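Local coordinates for translation initiation factor eIF2 assembly protein (Schizosaccharomyces pombe, PDB 4ZGP), which acts as an ATP-dependent chaperone that binds the gamma subunit of eIF2 and allows it to assemble with the alpha and beta subunits, at residues L235-D246 with L256-T266. Sequence-based numbering, arbitrary orientation.
With ADP (adenosine-5'-diphosphate), chain C.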
ATOM      1  N   LEU A 235      -7.428 -11.218  -9.445  1.00 22.99           N
ATOM      2  CA  LEU A 235      -6.593 -10.053  -9.796  1.00 21.65           C
ATOM      3  C   LEU A 235      -6.176 -10.130 -11.270  1.00 21.45           C
ATOM      4  O   LEU A 235      -5.199  -9.497 -11.704  1.00 21.22           O
ATOM      5  CB  LEU A 235      -5.355  -9.974  -8.888  1.00 19.24           C
ATOM      6  CG  LEU A 235      -5.635  -9.897  -7.370  1.00 21.03           C
ATOM      7  CD1 LEU A 235      -4.353  -9.765  -6.558  1.00 22.47           C
ATOM      8  CD2 LEU A 235      -6.586  -8.746  -6.983  1.00 23.63           C
ATOM      9  N   ASP A 236      -6.942 -10.904 -12.024  1.00 25.20           N
ATOM     10  CA  ASP A 236      -6.652 -11.171 -13.437  1.00 28.83           C
ATOM     11  C   ASP A 236      -6.588  -9.911 -14.297  1.00 29.22           C
ATOM     12  O   ASP A 236      -5.971  -9.920 -15.362  1.00 28.08           O
ATOM     13  CB  ASP A 236      -7.702 -12.127 -14.017  1.00 27.72           C
ATOM     14  CG  ASP A 236      -9.123 -11.615 -13.851  1.00 34.49           C
ATOM     15  OD1 ASP A 236      -9.644 -11.653 -12.711  1.00 33.00           O
ATOM     16  OD2 ASP A 236      -9.738 -11.191 -14.867  1.00 37.52           O
ATOM     17  N   THR A 237      -7.208  -8.825 -13.847  1.00 23.92           N
ATOM     18  CA  THR A 237      -7.215  -7.590 -14.641  1.00 25.21           C
ATOM     19  C   THR A 237      -5.990  -6.721 -14.371  1.00 22.19           C
ATOM     20  O   THR A 237      -5.794  -5.703 -15.035  1.00 23.84           O
ATOM     21  CB  THR A 237      -8.475  -6.748 -14.359  1.00 24.23           C
ATOM     22  OG1 THR A 237      -8.667  -6.685 -12.941  1.00 23.66           O
ATOM     23  CG2 THR A 237      -9.685  -7.405 -14.982  1.00 23.39           C
ATOM     24  N   PHE A 238      -5.166  -7.094 -13.387  1.00 19.10           N
ATOM     25  CA  PHE A 238      -3.979  -6.304 -13.143  1.00 18.72           C
ATOM     26  C   PHE A 238      -3.053  -6.496 -14.358  1.00 22.15           C
ATOM     27  O   PHE A 238      -2.869  -7.619 -14.813  1.00 25.45           O
ATOM     28  CB  PHE A 238      -3.268  -6.690 -11.827  1.00 22.45           C
ATOM     29  CG  PHE A 238      -2.226  -5.701 -11.445  1.00 23.76           C
ATOM     30  CD1 PHE A 238      -2.605  -4.453 -10.965  1.00 21.29           C
ATOM     31  CD2 PHE A 238      -0.881  -5.960 -11.660  1.00 21.17           C
ATOM     32  CE1 PHE A 238      -1.649  -3.497 -10.654  1.00 21.54           C
ATOM     33  CE2 PHE A 238       0.075  -5.011 -11.349  1.00 22.87           C
ATOM     34  CZ  PHE A 238      -0.309  -3.779 -10.842  1.00 20.47           C
ATOM     35  N   PRO A 239      -2.496  -5.394 -14.896  1.00 20.57           N
ATOM     36  CA  PRO A 239      -1.934  -5.468 -16.252  1.00 21.48           C
ATOM     37  C   PRO A 239      -0.510  -6.009 -16.352  1.00 27.11           C
ATOM     38  O   PRO A 239      -0.092  -6.314 -17.473  1.00 31.35           O
ATOM     39  CB  PRO A 239      -1.979  -4.008 -16.732  1.00 26.19           C
ATOM     40  CG  PRO A 239      -2.009  -3.190 -15.519  1.00 25.26           C
ATOM     41  CD  PRO A 239      -2.770  -4.004 -14.490  1.00 23.00           C
ATOM     42  N   ASP A 240       0.207  -6.135 -15.238  1.00 24.77           N
ATOM     43  CA  ASP A 240       1.596  -6.625 -15.282  1.00 25.73           C
ATOM     44  C   ASP A 240       1.710  -8.075 -14.789  1.00 26.27           C
ATOM     45  O   ASP A 240       0.934  -8.500 -13.955  1.00 23.05           O
ATOM     46  CB  ASP A 240       2.494  -5.714 -14.452  1.00 30.04           C
ATOM     47  CG  ASP A 240       2.468  -4.278 -14.942  1.00 32.71           C
ATOM     48  OD1 ASP A 240       2.502  -4.083 -16.173  1.00 30.42           O
ATOM     49  OD2 ASP A 240       2.426  -3.355 -14.102  1.00 30.12           O
ATOM     50  N   PRO A 241       2.682  -8.845 -15.328  1.00 25.85           N
ATOM     51  CA  PRO A 241       2.843 -10.246 -14.937  1.00 28.62           C
ATOM     52  C   PRO A 241       3.483 -10.433 -13.562  1.00 23.82           C
ATOM     53  O   PRO A 241       3.243 -11.467 -12.920  1.00 25.83           O
ATOM     54  CB  PRO A 241       3.765 -10.800 -16.032  1.00 27.71           C
ATOM     55  CG  PRO A 241       4.620  -9.635 -16.412  1.00 28.38           C
ATOM     56  CD  PRO A 241       3.670  -8.437 -16.349  1.00 29.94           C
ATOM     57  N   ASP A 242       4.308  -9.477 -13.147  1.00 23.68           N
ATOM     58  CA  ASP A 242       4.988  -9.553 -11.857  1.00 27.77           C
ATOM     59  C   ASP A 242       4.586  -8.377 -10.961  1.00 25.06           C
ATOM     60  O   ASP A 242       4.650  -7.221 -11.381  1.00 29.71           O
ATOM     61  CB  ASP A 242       6.506  -9.527 -12.019  1.00 23.74           C
ATOM     62  CG  ASP A 242       7.013 -10.412 -13.167  1.00 28.12           C
ATOM     63  OD1 ASP A 242       6.379 -11.427 -13.513  1.00 31.14           O
ATOM     64  OD2 ASP A 242       8.086 -10.078 -13.706  1.00 41.53           O
ATOM     65  N   PHE A 243       4.197  -8.676  -9.727  1.00 25.89           N
ATOM     66  CA  PHE A 243       3.825  -7.619  -8.788  1.00 22.71           C
ATOM     67  C   PHE A 243       3.754  -8.202  -7.381  1.00 19.71           C
ATOM     68  O   PHE A 243       3.948  -9.401  -7.187  1.00 20.34           O
ATOM     69  CB  PHE A 243       2.478  -6.961  -9.201  1.00 18.15           C
ATOM     70  CG  PHE A 243       1.297  -7.916  -9.267  1.00 21.53           C
ATOM     71  CD1 PHE A 243       1.047  -8.665 -10.408  1.00 22.35           C
ATOM     72  CD2 PHE A 243       0.418  -8.047  -8.184  1.00 27.34           C
ATOM     73  CE1 PHE A 243      -0.057  -9.524 -10.487  1.00 23.03           C
ATOM     74  CE2 PHE A 243      -0.686  -8.913  -8.250  1.00 25.27           C
ATOM     75  CZ  PHE A 243      -0.926  -9.646  -9.400  1.00 25.47           C
ATOM     76  N   VAL A 244       3.494  -7.342  -6.399  1.00 22.11           N
ATOM     77  CA  VAL A 244       3.432  -7.773  -5.006  1.00 15.65           C
ATOM     78  C   VAL A 244       2.121  -7.275  -4.425  1.00 20.46           C
ATOM     79  O   VAL A 244       1.844  -6.100  -4.557  1.00 21.14           O
ATOM     80  CB  VAL A 244       4.601  -7.204  -4.211  1.00 19.40           C
ATOM     81  CG1 VAL A 244       4.553  -7.678  -2.762  1.00 21.06           C
ATOM     82  CG2 VAL A 244       5.969  -7.586  -4.895  1.00 21.84           C
ATOM     83  N   PHE A 245       1.323  -8.140  -3.810  1.00 17.83           N
ATOM     84  CA  PHE A 245       0.064  -7.640  -3.240  1.00 18.27           C
ATOM     85  C   PHE A 245      -0.012  -7.970  -1.762  1.00 21.21           C
ATOM     86  O   PHE A 245       0.502  -8.994  -1.329  1.00 21.67           O
ATOM     87  CB  PHE A 245      -1.171  -8.156  -4.031  1.00 15.13           C
ATOM     88  CG  PHE A 245      -1.445  -9.645  -3.957  1.00 20.36           C
ATOM     89  CD1 PHE A 245      -0.821 -10.532  -4.812  1.00 20.09           C
ATOM     90  CD2 PHE A 245      -2.432 -10.141  -3.121  1.00 24.29           C
ATOM     91  CE1 PHE A 245      -1.133 -11.896  -4.776  1.00 21.49           C
ATOM     92  CE2 PHE A 245      -2.749 -11.499  -3.080  1.00 24.80           C
ATOM     93  CZ  PHE A 245      -2.099 -12.378  -3.893  1.00 22.85           C
ATOM     94  N   ASP A 246      -0.585  -7.048  -0.974  1.00 19.29           N
ATOM     95  CA  ASP A 246      -0.730  -7.267   0.464  1.00 20.98           C
ATOM     96  C   ASP A 246      -2.161  -7.678   0.729  1.00 22.08           C
ATOM     97  O   ASP A 246      -3.083  -7.173   0.088  1.00 19.64           O
ATOM     98  CB  ASP A 246      -0.379  -6.010   1.280  1.00 19.92           C
ATOM     99  CG  ASP A 246       1.103  -5.661   1.207  1.00 28.61           C
ATOM    100  OD1 ASP A 246       1.918  -6.552   0.889  1.00 29.41           O
ATOM    101  OD2 ASP A 246       1.452  -4.499   1.454  1.00 32.95           O
ATOM    102  N   LEU A 256      -7.906  -7.516  -0.268  1.00 19.89           N
ATOM    103  CA  LEU A 256      -6.745  -6.880  -0.892  1.00 18.53           C
ATOM    104  C   LEU A 256      -6.419  -5.561  -0.202  1.00 25.17           C
ATOM    105  O   LEU A 256      -7.282  -4.710  -0.071  1.00 23.29           O
ATOM    106  CB  LEU A 256      -7.020  -6.650  -2.385  1.00 19.58           C
ATOM    107  CG  LEU A 256      -5.930  -5.913  -3.160  1.00 19.54           C
ATOM    108  CD1 LEU A 256      -4.683  -6.805  -3.309  1.00 17.83           C
ATOM    109  CD2 LEU A 256      -6.449  -5.517  -4.546  1.00 18.59           C
ATOM    110  N   ILE A 257      -5.178  -5.366   0.232  1.00 18.54           N
ATOM    111  CA  ILE A 257      -4.827  -4.136   0.938  1.00 22.18           C
ATOM    112  C   ILE A 257      -3.983  -3.195   0.083  1.00 26.08           C
ATOM    113  O   ILE A 257      -4.166  -1.980   0.113  1.00 20.38           O
ATOM    114  CB  ILE A 257      -4.082  -4.454   2.264  1.00 21.55           C
ATOM    115  CG1 ILE A 257      -4.983  -5.297   3.173  1.00 24.88           C
ATOM    116  CG2 ILE A 257      -3.616  -3.183   2.965  1.00 23.08           C
ATOM    117  CD1 ILE A 257      -6.286  -4.582   3.584  1.00 23.69           C
ATOM    118  N   ASP A 258      -3.069  -3.749  -0.714  1.00 20.41           N
ATOM    119  CA  ASP A 258      -2.223  -2.883  -1.527  1.00 19.39           C
ATOM    120  C   ASP A 258      -1.607  -3.708  -2.646  1.00 20.28           C
ATOM    121  O   ASP A 258      -1.577  -4.930  -2.568  1.00 18.52           O
ATOM    122  CB  ASP A 258      -1.122  -2.234  -0.675  1.00 22.96           C
ATOM    123  CG  ASP A 258      -0.539  -0.963  -1.312  1.00 28.43           C
ATOM    124  OD1 ASP A 258      -1.078  -0.437  -2.306  1.00 30.73           O
ATOM    125  OD2 ASP A 258       0.470  -0.469  -0.791  1.00 35.49           O
ATOM    126  N   ILE A 259      -1.151  -3.016  -3.679  1.00 20.80           N
ATOM    127  CA  ILE A 259      -0.411  -3.649  -4.770  1.00 21.83           C
ATOM    128  C   ILE A 259       0.832  -2.787  -4.996  1.00 21.68           C
ATOM    129  O   ILE A 259       0.747  -1.564  -5.081  1.00 22.32           O
ATOM    130  CB  ILE A 259      -1.260  -3.791  -6.077  1.00 19.40           C
ATOM    131  CG1 ILE A 259      -2.499  -4.677  -5.844  1.00 20.80           C
ATOM    132  CG2 ILE A 259      -0.398  -4.416  -7.208  1.00 18.73           C
ATOM    133  CD1 ILE A 259      -3.350  -4.936  -7.084  1.00 23.85           C
ATOM    134  N   ASN A 260       1.996  -3.424  -5.078  1.00 17.98           N
ATOM    135  CA  ASN A 260       3.259  -2.723  -5.236  1.00 18.64           C
ATOM    136  C   ASN A 260       4.113  -3.341  -6.347  1.00 22.29           C
ATOM    137  O   ASN A 260       3.873  -4.475  -6.717  1.00 20.69           O
ATOM    138  CB  ASN A 260       4.038  -2.763  -3.933  1.00 25.14           C
ATOM    139  CG  ASN A 260       3.434  -1.868  -2.887  1.00 29.25           C
ATOM    140  OD1 ASN A 260       3.430  -0.656  -3.042  1.00 29.29           O
ATOM    141  ND2 ASN A 260       2.926  -2.457  -1.822  1.00 30.74           N
ATOM    142  N   PRO A 261       5.103  -2.595  -6.869  1.00 20.50           N
ATOM    143  CA  PRO A 261       5.908  -3.193  -7.957  1.00 23.02           C
ATOM    144  C   PRO A 261       6.763  -4.380  -7.523  1.00 22.70           C
ATOM    145  O   PRO A 261       7.152  -4.495  -6.368  1.00 23.33           O
ATOM    146  CB  PRO A 261       6.803  -2.027  -8.400  1.00 27.31           C
ATOM    147  CG  PRO A 261       6.032  -0.800  -8.030  1.00 26.66           C
ATOM    148  CD  PRO A 261       5.416  -1.163  -6.699  1.00 20.95           C
ATOM    149  N   PHE A 262       7.037  -5.279  -8.464  1.00 24.06           N
ATOM    150  CA  PHE A 262       7.955  -6.403  -8.230  1.00 25.97           C
ATOM    151  C   PHE A 262       9.361  -5.849  -8.419  1.00 31.29           C
ATOM    152  O   PHE A 262       9.932  -5.929  -9.504  1.00 31.67           O
ATOM    153  CB  PHE A 262       7.661  -7.547  -9.203  1.00 26.48           C
ATOM    154  CG  PHE A 262       8.342  -8.849  -8.865  1.00 27.15           C
ATOM    155  CD1 PHE A 262       7.753  -9.751  -7.986  1.00 23.45           C
ATOM    156  CD2 PHE A 262       9.545  -9.190  -9.471  1.00 27.92           C
ATOM    157  CE1 PHE A 262       8.360 -10.962  -7.685  1.00 31.53           C
ATOM    158  CE2 PHE A 262      10.161 -10.408  -9.180  1.00 26.57           C
ATOM    159  CZ  PHE A 262       9.580 -11.288  -8.282  1.00 29.27           C
ATOM    160  N   TYR A 263       9.884  -5.250  -7.360  1.00 25.89           N
ATOM    161  CA  TYR A 263      11.123  -4.479  -7.434  1.00 29.30           C
ATOM    162  C   TYR A 263      11.627  -4.233  -6.016  1.00 31.71           C
ATOM    163  O   TYR A 263      10.823  -4.060  -5.101  1.00 29.51           O
ATOM    164  CB  TYR A 263      10.873  -3.170  -8.178  1.00 29.50           C
ATOM    165  CG  TYR A 263      12.136  -2.418  -8.504  1.00 31.86           C
ATOM    166  CD1 TYR A 263      12.976  -2.855  -9.528  1.00 38.23           C
ATOM    167  CD2 TYR A 263      12.498  -1.292  -7.790  1.00 31.83           C
ATOM    168  CE1 TYR A 263      14.149  -2.176  -9.835  1.00 36.04           C
ATOM    169  CE2 TYR A 263      13.675  -0.606  -8.086  1.00 42.47           C
ATOM    170  CZ  TYR A 263      14.494  -1.063  -9.107  1.00 39.81           C
ATOM    171  OH  TYR A 263      15.655  -0.394  -9.421  1.00 46.81           O
ATOM    172  N   PRO A 264      12.962  -4.235  -5.810  1.00 33.96           N
ATOM    173  CA  PRO A 264      13.489  -4.228  -4.438  1.00 33.10           C
ATOM    174  C   PRO A 264      13.077  -3.055  -3.558  1.00 32.61           C
ATOM    175  O   PRO A 264      13.244  -3.178  -2.352  1.00 33.13           O
ATOM    176  CB  PRO A 264      15.011  -4.228  -4.656  1.00 33.99           C
ATOM    177  CG  PRO A 264      15.175  -5.003  -5.916  1.00 30.54           C
ATOM    178  CD  PRO A 264      14.024  -4.536  -6.789  1.00 33.09           C
ATOM    179  N   ARG A 265      12.546  -1.969  -4.106  1.00 31.54           N
ATOM    180  CA  ARG A 265      12.033  -0.911  -3.238  1.00 31.96           C
ATOM    181  C   ARG A 265      10.762  -1.360  -2.495  1.00 32.13           C
ATOM    182  O   ARG A 265      10.357  -0.770  -1.492  1.00 33.12           O
ATOM    183  CB  ARG A 265      11.756   0.358  -4.043  1.00 40.90           C
ATOM    184  CG  ARG A 265      11.646   1.596  -3.177  1.00 42.94           C
ATOM    185  CD  ARG A 265      11.814   2.859  -3.995  1.00 46.81           C
ATOM    186  NE  ARG A 265      13.152   2.984  -4.566  1.00 42.99           N
ATOM    187  CZ  ARG A 265      14.189   3.545  -3.946  1.00 49.13           C
ATOM    188  NH1 ARG A 265      15.359   3.613  -4.562  1.00 51.29           N
ATOM    189  NH2 ARG A 265      14.061   4.036  -2.712  1.00 42.02           N
ATOM    190  N   THR A 266      10.126  -2.403  -2.997  1.00 32.06           N
ATOM    191  CA  THR A 266       9.049  -3.048  -2.260  1.00 28.66           C
ATOM    192  C   THR A 266       9.690  -3.989  -1.234  1.00 26.10           C
ATOM    193  O   THR A 266      10.357  -4.949  -1.625  1.00 27.37           O
ATOM    194  CB  THR A 266       8.124  -3.815  -3.217  1.00 25.45           C
ATOM    195  OG1 THR A 266       7.595  -2.910  -4.202  1.00 28.16           O
ATOM    196  CG2 THR A 266       6.974  -4.506  -2.449  1.00 22.19           C
TER
HETATM  197  PB  ADP C 301       2.093  -0.345   2.416  0.69 45.51           P
HETATM  198  O1B ADP C 301       1.734  -1.331   1.316  0.69 40.65           O
HETATM  199  O2B ADP C 301       2.700   0.950   1.907  0.69 37.78           O
HETATM  200  O3B ADP C 301       2.789  -1.043   3.566  0.69 37.41           O
HETATM  201  PA  ADP C 301      -0.641  -0.628   3.333  0.69 35.58           P
HETATM  202  O1A ADP C 301      -0.433  -2.041   2.846  0.69 42.32           O
HETATM  203  O2A ADP C 301      -1.814   0.227   2.886  0.69 36.30           O
HETATM  204  O3A ADP C 301       0.697   0.225   3.026  0.69 44.21           O
HETATM  205  O5' ADP C 301      -0.688  -0.705   4.936  0.69 44.51           O
HETATM  206  C5' ADP C 301       0.418  -0.334   5.760  0.69 38.19           C
HETATM  207  C4' ADP C 301       0.037  -0.805   7.153  0.69 41.03           C
HETATM  208  O4' ADP C 301      -0.951   0.075   7.694  0.69 37.77           O
HETATM  209  C3' ADP C 301      -0.600  -2.184   7.094  0.69 38.87           C
HETATM  210  O3' ADP C 301       0.340  -3.202   7.454  0.69 41.30           O
HETATM  211  C2' ADP C 301      -1.758  -2.129   8.067  0.69 41.25           C
HETATM  212  O2' ADP C 301      -1.411  -2.736   9.315  0.69 45.64           O
HETATM  213  C1' ADP C 301      -2.025  -0.655   8.295  0.69 36.94           C
HETATM  214  N9  ADP C 301      -3.289  -0.318   7.594  0.69 36.80           N
HETATM  215  C8  ADP C 301      -3.416  -0.134   6.262  0.69 36.24           C
HETATM  216  N7  ADP C 301      -4.704   0.161   5.935  0.69 39.00           N
HETATM  217  C5  ADP C 301      -5.425   0.167   7.079  0.69 34.50           C
HETATM  218  C6  ADP C 301      -6.840   0.415   7.442  0.69 34.40           C
HETATM  219  N6  ADP C 301      -7.739   0.717   6.469  0.69 32.35           N
HETATM  220  N1  ADP C 301      -7.189   0.329   8.753  0.69 28.14           N
HETATM  221  C2  ADP C 301      -6.269   0.037   9.699  0.69 35.16           C
HETATM  222  N3  ADP C 301      -4.965  -0.199   9.442  0.69 37.18           N
HETATM  223  C4  ADP C 301      -4.488  -0.147   8.170  0.69 39.63           C
HETATM  224  O   HOH W   1       5.408  -4.829 -11.080  1.00 27.65           O
HETATM  225  O   HOH W   2       2.339  -5.029  -1.726  1.00 28.37           O
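Val244 and Asn260 exchange two backbone hydrogen bonds, Val244 N to Asn260 O at 2.9 Å and Asn260 N to Val244 O at 2.7 Å, and Asp246 N continues the antiparallel ladder to Asp258 O. Ile257 N also bonds to Asp246 O, so Ile257 and Asp258 together face Asp246 in a classic beta bulge. Past the ladder, a water bridges Asp242 O and Phe262 N.

On the apolar face, Ile259 lays CG2 over the Phe238 ring, a CH-pi contact 4.0 Å from CG2 to the ring centroid; the same methyl touches Phe243 CD2. Leu256 CD1 packs against Phe245 CB; Leu235 CD1 sits over the centre of the Phe245 ring, and helix 221-233 packs against this side chain.

On the other face, Val244 and Thr266 meet tip to tip, Thr266 CG2 lying 4.0 Å from Val244 CB, while Thr266 OG1 donates in the carbonyl plane to a lone pair of Pro261 O (2.7 Å). A valine in its place, lacking the hydroxyl, would probably leave Pro261 O without this partner and the end of the Tyr263-Thr266 turn less firmly tied.

Farther along that face, Asp258, its carboxylate turned opposite its amide N (chi1 -159°), brings OD2 to 2.6 Å from ADP O1B. Arg195 and Arg209 hold the Asp246 carboxylate, probably offsetting its charge beside the phosphates. This is the ATP-grasp nucleotide site, its hairpin presenting Asp258 and Asn260, the inferred magnesium ligands.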